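Local coordinates for L-ribulose 3-epimerase (Mesorhizobium loti, PDB 3VYL), which epimerises ketoses at C3, probably interconverting L-ribulose and L-xylulose, and carries a bound manganese ion, at residues A[201-205]-A[229-234]; A[60-64]-A[94-100]; A[88-92]-A[133-137]. All coordinates share one frame; numbering follows the deposited sequence.

How the contacts relate
All three contacts belong to one TIM barrel: contacts 1 and 2 each press a strand against the helix that follows it, and contact 3 joins two helices of the outer layer. Contacts 2 and 3 share helix 78-98, with centres about 12 Å apart, and Thr91 CG2 of contact 3 lies 3.8 Å from Ile63 CG2 of contact 2. Contacts 1 and 2, centres about 21 Å apart, meet inside the barrel, where Tyr204 OH packs 4.0 Å from Ala62 CB. Contact 1 is nearer the metal: the side chain of Tyr204 is about 7 Å from the bound manganese ion, against about 13 Å for that of Ile63. Glu147, Asp180, His206 and Glu241 hold the ion.

Contact 1. Residues A[201-205]-A[229-234]; sequences KIGYV and LTAIGY
Tyr234 reaches from the end of its helix to the strand and lays its ring across Ile202 and Val205, whose CG2 methyls both lie on one side of the ring plane. With CG anti to the backbone N (chi1 179°), the ring stretches straight out from its own backbone. Ile202 CG2 is 3.6 Å from Tyr234 CE1, and the carbonyl O of Ile202 sits in the ring plane at that same edge. Val205 CG2 approaches the far end obliquely, 4.0 Å from Tyr234 CZ. The hydroxyl passes over the backbone of Tyr204 and bonds to the carbonyl of Asp237.

Beside the ring, smaller bumps fill in. Ile202 CD1 meets Ile232 CD1 at 3.6 Å, the two side chains crossing at about a right angle, and Leu229 CD2 approaches Val205 CG2 at 4.3 Å. Ile195 of helix 191-197 touches both Leu229 and Ile232.

Behind this surface the helix closes in a Schellman motif. Gly233 takes positive phi and Tyr234 N bonds back to Leu229 O (2.9 Å), which turns the chain and sends the tyrosine toward the strand. Such packing of a helix end on the preceding strand belongs to a beta-alpha-beta unit of the TIM barrel, here strand 202-207, helix 222-231 and strand 238-240.

Contact 2. Residues A[60-64]-A[94-100]; sequences GVAIS and LTRDLGG
Thr95, packed against Ile63, offers its carbonyl O to two backbone N-H groups at the end of the helix: Gly100 N bonds to Thr95 O at 3.0 Å, and Leu98 N reaches the same oxygen more weakly. The Gly100 bond belongs to a Schellman motif, in which Gly99 takes positive phi and Gly99 N returns to Arg96 O. The hydroxyl of the same threonine bonds to the carbonyl of Thr91 one turn back. With that bond made, Thr95 OG1 lies against aliphatic carbon, 3.3 Å from Ile63 CG1, as the two side chains slide past each other in opposite directions.

The rest is mostly apolar packing, with backbone carbonyls at the turn. Ile63 CD1 touches Leu98 CD2 at 3.9 Å, while Ile63 CG2 approaches Leu94. Val61 places CG1 between its backbone N and carbonyl carbon (chi1 60°), which carries this methyl to the turn, 3.6 Å from Gly99 O; its CG2 faces Leu98. Phe37 of the neighbouring strand touches both Val61 and Ile63. On the outer side of the helix, Arg96 grips the carboxylate of Asp97 through NE and NH2.

Strand and helix run antiparallel at 172°, and no hydrogen bond joins them. The N-H groups of Leu98, Gly99 and Gly100 and the Thr95 hydroxyl bond back into the last turns; strand and helix meet here by van der Waals packing, while the strand's backbone bonds go to its neighbours in the sheet.

Contact 3. Residues A[88-92]-A[133-137]; sequences LNQTI and VAETA
Ile92 and Val133 lead the apolar packing, which runs along the groove between two helices. Ile92 has an extended side chain, CG1 anti to its carbonyl carbon and chi2 173°, which carries CD1 across to the second helix. There it settles among three residues of one helical turn: Val133 CG1 at 3.8 Å from Ile92 CD1, Ala137 CB at 3.7 Å from the same methyl, and Thr136 CG2 a little farther off. The other branch, CG2 of Ile92, lies against the backbone of Ala137. One turn earlier, Leu88 lies athwart Val133. Val133 holds CG1 anti to its backbone N (chi1 -177°), and that methyl meets Leu88 CB at 3.8 Å on one hand and Ile92 CD1 on the other, while its CG2 faces the CD2 end of Leu88.

The two segments belong to helix 78-98 and helix 120-139, neighbours in the helical layer outside the TIM barrel; helix 78-98 follows strand 60-66 and helix 120-139 follows strand 102-104. Their axes approach to 10.1 Å and their N-to-C directions differ by 16°, so the helices run nearly parallel and the contact continues over more than one turn.

Polar atoms enter without bonding across the interface. The amide of Asn89 turns its OD1 toward Thr136, 3.5 Å from Thr136 CG2, and the contact is van der Waals. Within each helix the backbone is regular, Ile92 N bonding to Leu88 O and Ala137 N to Val133 O.

On the barrel side, Ala134 and Ala137 pack on Leu144 of strand 143-147, and Thr91 leans on Ile65 of strand 60-66. Beyond the end of helix 120-139, Ala140 touches Ile92.

Contact 1. Residues A[201-205]-A[229-234]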
ATOM      1  N   LYS A 201      22.749  13.348  -0.312  1.00 41.20           N
ATOM      2  CA  LYS A 201      22.884  14.137  -1.521  1.00 39.30           C
ATOM      3  C   LYS A 201      21.577  14.873  -1.823  1.00 37.05           C
ATOM      4  O   LYS A 201      21.422  15.463  -2.883  1.00 35.91           O
ATOM      5  CB  LYS A 201      23.347  13.263  -2.697  1.00 40.59           C
ATOM      6  CG  LYS A 201      24.864  13.142  -2.856  1.00 40.94           C
ATOM      7  CD  LYS A 201      25.494  14.471  -3.276  1.00 41.73           C
ATOM      8  CE  LYS A 201      26.811  14.298  -4.020  1.00 41.10           C
ATOM      9  NZ  LYS A 201      28.006  14.276  -3.133  1.00 41.71           N
ATOM     10  N   ILE A 202      20.647  14.840  -0.869  1.00 34.80           N
ATOM     11  CA  ILE A 202      19.370  15.518  -1.022  1.00 32.52           C
ATOM     12  C   ILE A 202      19.394  16.888  -0.360  1.00 32.09           C
ATOM     13  O   ILE A 202      19.500  16.992   0.862  1.00 32.32           O
ATOM     14  CB  ILE A 202      18.189  14.709  -0.438  1.00 30.22           C
ATOM     15  CG1 ILE A 202      18.190  13.271  -0.961  1.00 29.83           C
ATOM     16  CG2 ILE A 202      16.874  15.393  -0.788  1.00 29.89           C
ATOM     17  CD1 ILE A 202      17.264  12.337  -0.203  1.00 28.65           C
ATOM     18  N   GLY A 203      19.243  17.929  -1.173  1.00 31.65           N
ATOM     19  CA  GLY A 203      19.235  19.302  -0.685  1.00 31.41           C
ATOM     20  C   GLY A 203      17.867  19.914  -0.459  1.00 31.94           C
ATOM     21  O   GLY A 203      17.728  20.870   0.311  1.00 31.79           O
ATOM     22  N   TYR A 204      16.847  19.376  -1.120  1.00 31.15           N
ATOM     23  CA  TYR A 204      15.508  19.958  -1.024  1.00 30.36           C
ATOM     24  C   TYR A 204      14.446  18.959  -1.494  1.00 30.88           C
ATOM     25  O   TYR A 204      14.719  18.105  -2.352  1.00 31.64           O
ATOM     26  CB  TYR A 204      15.473  21.247  -1.858  1.00 29.66           C
ATOM     27  CG  TYR A 204      14.342  22.216  -1.590  1.00 29.00           C
ATOM     28  CD1 TYR A 204      13.619  22.758  -2.652  1.00 29.17           C
ATOM     29  CD2 TYR A 204      14.011  22.617  -0.289  1.00 28.53           C
ATOM     30  CE1 TYR A 204      12.592  23.661  -2.438  1.00 29.17           C
ATOM     31  CE2 TYR A 204      12.979  23.513  -0.063  1.00 29.43           C
ATOM     32  CZ  TYR A 204      12.274  24.037  -1.145  1.00 30.27           C
ATOM     33  OH  TYR A 204      11.234  24.928  -0.949  1.00 30.23           O
ATOM     34  N   VAL A 205      13.240  19.057  -0.938  1.00 29.79           N
ATOM     35  CA  VAL A 205      12.152  18.148  -1.321  1.00 29.78           C
ATOM     36  C   VAL A 205      10.840  18.879  -1.605  1.00 30.19           C
ATOM     37  O   VAL A 205      10.428  19.754  -0.833  1.00 31.80           O
ATOM     38  CB  VAL A 205      11.915  17.048  -0.248  1.00 28.67           C
ATOM     39  CG1 VAL A 205      10.589  16.332  -0.479  1.00 27.00           C
ATOM     40  CG2 VAL A 205      13.071  16.054  -0.233  1.00 28.03           C
ATOM     41  N   LEU A 229      12.613   9.286   4.240  1.00 27.80           N
ATOM     42  CA  LEU A 229      13.274  10.503   4.748  1.00 27.12           C
ATOM     43  C   LEU A 229      13.753  10.300   6.169  1.00 28.04           C
ATOM     44  O   LEU A 229      14.883  10.667   6.503  1.00 27.92           O
ATOM     45  CB  LEU A 229      12.344  11.731   4.697  1.00 25.95           C
ATOM     46  CG  LEU A 229      11.877  12.169   3.309  1.00 25.22           C
ATOM     47  CD1 LEU A 229      10.820  13.237   3.399  1.00 25.14           C
ATOM     48  CD2 LEU A 229      13.032  12.631   2.440  1.00 24.56           C
ATOM     49  N   THR A 230      12.892   9.700   6.995  1.00 28.08           N
ATOM     50  CA  THR A 230      13.212   9.441   8.396  1.00 28.89           C
ATOM     51  C   THR A 230      14.301   8.372   8.532  1.00 30.61           C
ATOM     52  O   THR A 230      15.176   8.486   9.388  1.00 31.61           O
ATOM     53  CB  THR A 230      11.964   9.022   9.182  1.00 29.58           C
ATOM     54  OG1 THR A 230      10.961  10.044   9.067  1.00 29.67           O
ATOM     55  CG2 THR A 230      12.290   8.750  10.658  1.00 28.43           C
ATOM     56  N   ALA A 231      14.268   7.350   7.681  1.00 29.68           N
ATOM     57  CA  ALA A 231      15.311   6.335   7.729  1.00 29.35           C
ATOM     58  C   ALA A 231      16.667   6.946   7.444  1.00 30.01           C
ATOM     59  O   ALA A 231      17.652   6.548   8.044  1.00 33.22           O
ATOM     60  CB  ALA A 231      15.025   5.207   6.754  1.00 28.17           C
ATOM     61  N   ILE A 232      16.715   7.915   6.533  1.00 29.61           N
ATOM     62  CA  ILE A 232      17.981   8.538   6.139  1.00 29.86           C
ATOM     63  C   ILE A 232      18.312   9.749   7.020  1.00 30.68           C
ATOM     64  O   ILE A 232      19.344  10.381   6.825  1.00 29.47           O
ATOM     65  CB  ILE A 232      18.026   8.948   4.631  1.00 28.86           C
ATOM     66  CG1 ILE A 232      16.951   9.989   4.293  1.00 28.78           C
ATOM     67  CG2 ILE A 232      17.893   7.737   3.723  1.00 28.26           C
ATOM     68  CD1 ILE A 232      17.298  10.866   3.111  1.00 28.51           C
ATOM     69  N   GLY A 233      17.434  10.064   7.978  1.00 31.92           N
ATOM     70  CA  GLY A 233      17.623  11.212   8.880  1.00 32.42           C
ATOM     71  C   GLY A 233      17.724  12.542   8.141  1.00 34.50           C
ATOM     72  O   GLY A 233      18.659  13.319   8.360  1.00 35.67           O
ATOM     73  N   TYR A 234      16.762  12.797   7.254  1.00 33.77           N
ATOM     74  CA  TYR A 234      16.752  14.005   6.447  1.00 32.66           C
ATOM     75  C   TYR A 234      16.380  15.193   7.322  1.00 32.73           C
ATOM     76  O   TYR A 234      15.323  15.207   7.951  1.00 31.60           O
ATOM     77  CB  TYR A 234      15.795  13.852   5.265  1.00 31.23           C
ATOM     78  CG  TYR A 234      15.696  15.073   4.380  1.00 31.24           C
ATOM     79  CD1 TYR A 234      16.665  15.340   3.410  1.00 31.09           C
ATOM     80  CD2 TYR A 234      14.629  15.968   4.511  1.00 29.76           C
ATOM     81  CE1 TYR A 234      16.569  16.459   2.598  1.00 30.66           C
ATOM     82  CE2 TYR A 234      14.527  17.082   3.706  1.00 28.81           C
ATOM     83  CZ  TYR A 234      15.491  17.317   2.751  1.00 29.96           C
ATOM     84  OH  TYR A 234      15.389  18.427   1.949  1.00 32.48           O
TER

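Contact 2. Residues A[60-64]-A[94-100]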
ATOM      1  N   GLY A  60      11.724  31.559   6.181  1.00 36.47           N
ATOM      2  CA  GLY A  60      12.894  31.408   5.313  1.00 34.26           C
ATOM      3  C   GLY A  60      12.430  31.517   3.869  1.00 34.41           C
ATOM      4  O   GLY A  60      11.236  31.685   3.595  1.00 32.55           O
ATOM      5  N   VAL A  61      13.366  31.409   2.936  1.00 34.69           N
ATOM      6  CA  VAL A  61      13.037  31.588   1.529  1.00 35.46           C
ATOM      7  C   VAL A  61      13.923  30.716   0.633  1.00 35.18           C
ATOM      8  O   VAL A  61      15.117  30.562   0.870  1.00 33.02           O
ATOM      9  CB  VAL A  61      13.046  33.099   1.118  1.00 37.23           C
ATOM     10  CG1 VAL A  61      14.418  33.741   1.335  1.00 36.79           C
ATOM     11  CG2 VAL A  61      12.561  33.299  -0.320  1.00 37.11           C
ATOM     12  N   ALA A  62      13.310  30.113  -0.377  1.00 36.70           N
ATOM     13  CA  ALA A  62      14.063  29.431  -1.418  1.00 36.78           C
ATOM     14  C   ALA A  62      13.591  29.969  -2.762  1.00 36.54           C
ATOM     15  O   ALA A  62      12.456  30.422  -2.890  1.00 38.44           O
ATOM     16  CB  ALA A  62      13.844  27.936  -1.332  1.00 36.02           C
ATOM     17  N   ILE A  63      14.464  29.947  -3.756  1.00 34.45           N
ATOM     18  CA  ILE A  63      14.049  30.287  -5.101  1.00 34.72           C
ATOM     19  C   ILE A  63      14.217  29.084  -6.041  1.00 36.08           C
ATOM     20  O   ILE A  63      15.280  28.440  -6.084  1.00 35.78           O
ATOM     21  CB  ILE A  63      14.799  31.522  -5.661  1.00 34.34           C
ATOM     22  CG1 ILE A  63      14.816  32.681  -4.652  1.00 33.30           C
ATOM     23  CG2 ILE A  63      14.201  31.956  -6.997  1.00 34.48           C
ATOM     24  CD1 ILE A  63      13.493  33.394  -4.442  1.00 32.35           C
ATOM     25  N   SER A  64      13.152  28.786  -6.782  1.00 35.56           N
ATOM     26  CA  SER A  64      13.173  27.739  -7.783  1.00 34.49           C
ATOM     27  C   SER A  64      12.796  28.346  -9.107  1.00 35.15           C
ATOM     28  O   SER A  64      11.914  29.197  -9.169  1.00 36.28           O
ATOM     29  CB  SER A  64      12.159  26.654  -7.436  1.00 34.50           C
ATOM     30  OG  SER A  64      10.835  27.156  -7.541  1.00 33.61           O
ATOM     31  N   LEU A  94      19.626  37.046  -6.575  1.00 44.77           N
ATOM     32  CA  LEU A  94      18.290  37.221  -6.006  1.00 45.85           C
ATOM     33  C   LEU A  94      18.128  36.472  -4.667  1.00 45.74           C
ATOM     34  O   LEU A  94      17.713  37.065  -3.672  1.00 47.29           O
ATOM     35  CB  LEU A  94      17.204  36.815  -7.008  1.00 45.28           C
ATOM     36  CG  LEU A  94      15.756  36.955  -6.525  1.00 46.20           C
ATOM     37  CD1 LEU A  94      15.335  38.415  -6.449  1.00 48.37           C
ATOM     38  CD2 LEU A  94      14.808  36.188  -7.431  1.00 48.88           C
ATOM     39  N   THR A  95      18.469  35.182  -4.652  1.00 46.80           N
ATOM     40  CA  THR A  95      18.357  34.339  -3.450  1.00 49.04           C
ATOM     41  C   THR A  95      19.167  34.948  -2.305  1.00 50.17           C
ATOM     42  O   THR A  95      18.638  35.196  -1.213  1.00 48.51           O
ATOM     43  CB  THR A  95      18.845  32.891  -3.723  1.00 49.84           C
ATOM     44  OG1 THR A  95      18.116  32.333  -4.824  1.00 49.19           O
ATOM     45  CG2 THR A  95      18.676  31.997  -2.492  1.00 47.23           C
ATOM     46  N   ARG A  96      20.449  35.192  -2.588  1.00 50.97           N
ATOM     47  CA  ARG A  96      21.382  35.816  -1.652  1.00 51.47           C
ATOM     48  C   ARG A  96      20.816  37.095  -1.037  1.00 49.93           C
ATOM     49  O   ARG A  96      20.796  37.231   0.184  1.00 49.04           O
ATOM     50  CB  ARG A  96      22.718  36.090  -2.349  1.00 52.31           C
ATOM     51  CG  ARG A  96      23.788  36.722  -1.471  1.00 54.42           C
ATOM     52  CD  ARG A  96      24.759  37.524  -2.322  1.00 55.46           C
ATOM     53  NE  ARG A  96      24.065  38.620  -3.000  1.00 54.55           N
ATOM     54  CZ  ARG A  96      24.374  39.085  -4.207  1.00 55.02           C
ATOM     55  NH1 ARG A  96      25.383  38.562  -4.901  1.00 54.50           N
ATOM     56  NH2 ARG A  96      23.660  40.078  -4.721  1.00 54.58           N
ATOM     57  N   ASP A  97      20.331  38.009  -1.876  1.00 49.89           N
ATOM     58  CA  ASP A  97      19.845  39.303  -1.393  1.00 50.62           C
ATOM     59  C   ASP A  97      18.543  39.179  -0.622  1.00 50.66           C
ATOM     60  O   ASP A  97      18.201  40.046   0.187  1.00 52.24           O
ATOM     61  CB  ASP A  97      19.702  40.305  -2.540  1.00 52.82           C
ATOM     62  CG  ASP A  97      21.047  40.788  -3.068  1.00 55.73           C
ATOM     63  OD1 ASP A  97      21.066  41.457  -4.124  1.00 58.31           O
ATOM     64  OD2 ASP A  97      22.089  40.502  -2.436  1.00 56.76           O
ATOM     65  N   LEU A  98      17.827  38.088  -0.852  1.00 50.83           N
ATOM     66  CA  LEU A  98      16.564  37.871  -0.165  1.00 51.34           C
ATOM     67  C   LEU A  98      16.790  37.179   1.190  1.00 51.13           C
ATOM     68  O   LEU A  98      15.895  37.132   2.043  1.00 50.08           O
ATOM     69  CB  LEU A  98      15.623  37.080  -1.073  1.00 52.54           C
ATOM     70  CG  LEU A  98      14.150  37.477  -1.206  1.00 52.97           C
ATOM     71  CD1 LEU A  98      13.951  38.980  -1.307  1.00 52.96           C
ATOM     72  CD2 LEU A  98      13.566  36.779  -2.426  1.00 53.60           C
ATOM     73  N   GLY A  99      18.006  36.675   1.393  1.00 48.56           N
ATOM     74  CA  GLY A  99      18.354  36.005   2.635  1.00 49.58           C
ATOM     75  C   GLY A  99      17.915  34.558   2.585  1.00 50.63           C
ATOM     76  O   GLY A  99      17.241  34.071   3.490  1.00 49.85           O
ATOM     77  N   GLY A 100      18.289  33.884   1.503  1.00 50.28           N
ATOM     78  CA  GLY A 100      17.957  32.488   1.287  1.00 47.33           C
ATOM     79  C   GLY A 100      19.222  31.691   1.055  1.00 48.72           C
ATOM     80  O   GLY A 100      20.262  32.246   0.688  1.00 49.03           O
TER

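Contact 3. Residues A[88-92]-A[133-137]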
ATOM      1  N   LEU A  88      20.983  31.892 -14.400  1.00 45.18           N
ATOM      2  CA  LEU A  88      21.462  31.245 -13.180  1.00 46.00           C
ATOM      3  C   LEU A  88      22.124  32.233 -12.214  1.00 46.83           C
ATOM      4  O   LEU A  88      21.749  32.301 -11.031  1.00 44.86           O
ATOM      5  CB  LEU A  88      22.416  30.101 -13.533  1.00 46.04           C
ATOM      6  CG  LEU A  88      21.933  28.645 -13.523  1.00 45.39           C
ATOM      7  CD1 LEU A  88      20.436  28.495 -13.744  1.00 45.47           C
ATOM      8  CD2 LEU A  88      22.712  27.843 -14.551  1.00 44.40           C
ATOM      9  N   ASN A  89      23.087  33.004 -12.732  1.00 48.18           N
ATOM     10  CA  ASN A  89      23.829  33.994 -11.942  1.00 49.30           C
ATOM     11  C   ASN A  89      22.914  35.038 -11.306  1.00 51.61           C
ATOM     12  O   ASN A  89      23.123  35.451 -10.158  1.00 53.34           O
ATOM     13  CB  ASN A  89      24.897  34.685 -12.791  1.00 48.43           C
ATOM     14  CG  ASN A  89      26.101  33.800 -13.067  1.00 51.07           C
ATOM     15  OD1 ASN A  89      26.536  33.022 -12.214  1.00 53.53           O
ATOM     16  ND2 ASN A  89      26.660  33.929 -14.262  1.00 52.01           N
ATOM     17  N   GLN A  90      21.891  35.446 -12.051  1.00 51.04           N
ATOM     18  CA  GLN A  90      20.943  36.435 -11.560  1.00 51.75           C
ATOM     19  C   GLN A  90      20.086  35.852 -10.439  1.00 49.04           C
ATOM     20  O   GLN A  90      19.885  36.487  -9.408  1.00 51.89           O
ATOM     21  CB  GLN A  90      20.083  36.946 -12.714  1.00 56.04           C
ATOM     22  CG  GLN A  90      19.570  38.367 -12.527  1.00 61.19           C
ATOM     23  CD  GLN A  90      18.898  38.915 -13.778  1.00 64.59           C
ATOM     24  OE1 GLN A  90      19.145  38.442 -14.893  1.00 66.79           O
ATOM     25  NE2 GLN A  90      18.040  39.918 -13.597  1.00 64.35           N
ATOM     26  N   THR A  91      19.609  34.626 -10.642  1.00 47.59           N
ATOM     27  CA  THR A  91      18.792  33.914  -9.653  1.00 45.36           C
ATOM     28  C   THR A  91      19.524  33.723  -8.321  1.00 42.00           C
ATOM     29  O   THR A  91      18.917  33.802  -7.247  1.00 36.26           O
ATOM     30  CB  THR A  91      18.330  32.542 -10.197  1.00 46.15           C
ATOM     31  OG1 THR A  91      17.779  32.710 -11.510  1.00 48.47           O
ATOM     32  CG2 THR A  91      17.272  31.909  -9.283  1.00 45.19           C
ATOM     33  N   ILE A  92      20.828  33.463  -8.409  1.00 42.13           N
ATOM     34  CA  ILE A  92      21.674  33.337  -7.226  1.00 41.41           C
ATOM     35  C   ILE A  92      21.673  34.647  -6.428  1.00 43.72           C
ATOM     36  O   ILE A  92      21.293  34.662  -5.246  1.00 45.14           O
ATOM     37  CB  ILE A  92      23.101  32.910  -7.601  1.00 39.33           C
ATOM     38  CG1 ILE A  92      23.089  31.475  -8.136  1.00 37.90           C
ATOM     39  CG2 ILE A  92      24.023  33.037  -6.399  1.00 40.03           C
ATOM     40  CD1 ILE A  92      24.415  30.996  -8.685  1.00 38.35           C
ATOM     41  N   VAL A 133      28.903  27.371 -12.067  1.00 44.58           N
ATOM     42  CA  VAL A 133      27.869  28.202 -11.472  1.00 43.32           C
ATOM     43  C   VAL A 133      27.721  27.882  -9.984  1.00 46.07           C
ATOM     44  O   VAL A 133      27.268  28.727  -9.194  1.00 48.12           O
ATOM     45  CB  VAL A 133      26.536  28.026 -12.220  1.00 44.40           C
ATOM     46  CG1 VAL A 133      25.468  28.952 -11.662  1.00 43.90           C
ATOM     47  CG2 VAL A 133      26.734  28.280 -13.708  1.00 43.41           C
ATOM     48  N   ALA A 134      28.124  26.666  -9.608  1.00 46.08           N
ATOM     49  CA  ALA A 134      28.139  26.235  -8.206  1.00 45.79           C
ATOM     50  C   ALA A 134      29.153  27.016  -7.375  1.00 46.02           C
ATOM     51  O   ALA A 134      28.893  27.343  -6.210  1.00 45.15           O
ATOM     52  CB  ALA A 134      28.412  24.742  -8.115  1.00 46.65           C
ATOM     53  N   GLU A 135      30.305  27.314  -7.976  1.00 46.36           N
ATOM     54  CA  GLU A 135      31.301  28.167  -7.321  1.00 46.92           C
ATOM     55  C   GLU A 135      30.741  29.559  -7.049  1.00 45.70           C
ATOM     56  O   GLU A 135      30.895  30.085  -5.939  1.00 44.95           O
ATOM     57  CB  GLU A 135      32.608  28.248  -8.122  1.00 47.85           C
ATOM     58  CG  GLU A 135      33.358  26.926  -8.280  1.00 49.70           C
ATOM     59  CD  GLU A 135      33.461  26.128  -6.981  1.00 55.02           C
ATOM     60  OE1 GLU A 135      33.817  26.710  -5.922  1.00 56.57           O
ATOM     61  OE2 GLU A 135      33.185  24.906  -7.023  1.00 55.03           O
ATOM     62  N   THR A 136      30.072  30.138  -8.052  1.00 43.79           N
ATOM     63  CA  THR A 136      29.415  31.437  -7.897  1.00 42.37           C
ATOM     64  C   THR A 136      28.424  31.354  -6.751  1.00 45.08           C
ATOM     65  O   THR A 136      28.351  32.256  -5.909  1.00 48.55           O
ATOM     66  CB  THR A 136      28.653  31.857  -9.169  1.00 40.92           C
ATOM     67  OG1 THR A 136      29.573  32.059 -10.246  1.00 38.21           O
ATOM     68  CG2 THR A 136      27.859  33.140  -8.933  1.00 38.67           C
ATOM     69  N   ALA A 137      27.670  30.258  -6.722  1.00 45.09           N
ATOM     70  CA  ALA A 137      26.656  30.043  -5.699  1.00 44.69           C
ATOM     71  C   ALA A 137      27.278  29.928  -4.300  1.00 43.61           C
ATOM     72  O   ALA A 137      26.779  30.532  -3.336  1.00 42.02           O
ATOM     73  CB  ALA A 137      25.820  28.813  -6.039  1.00 44.52           C
TER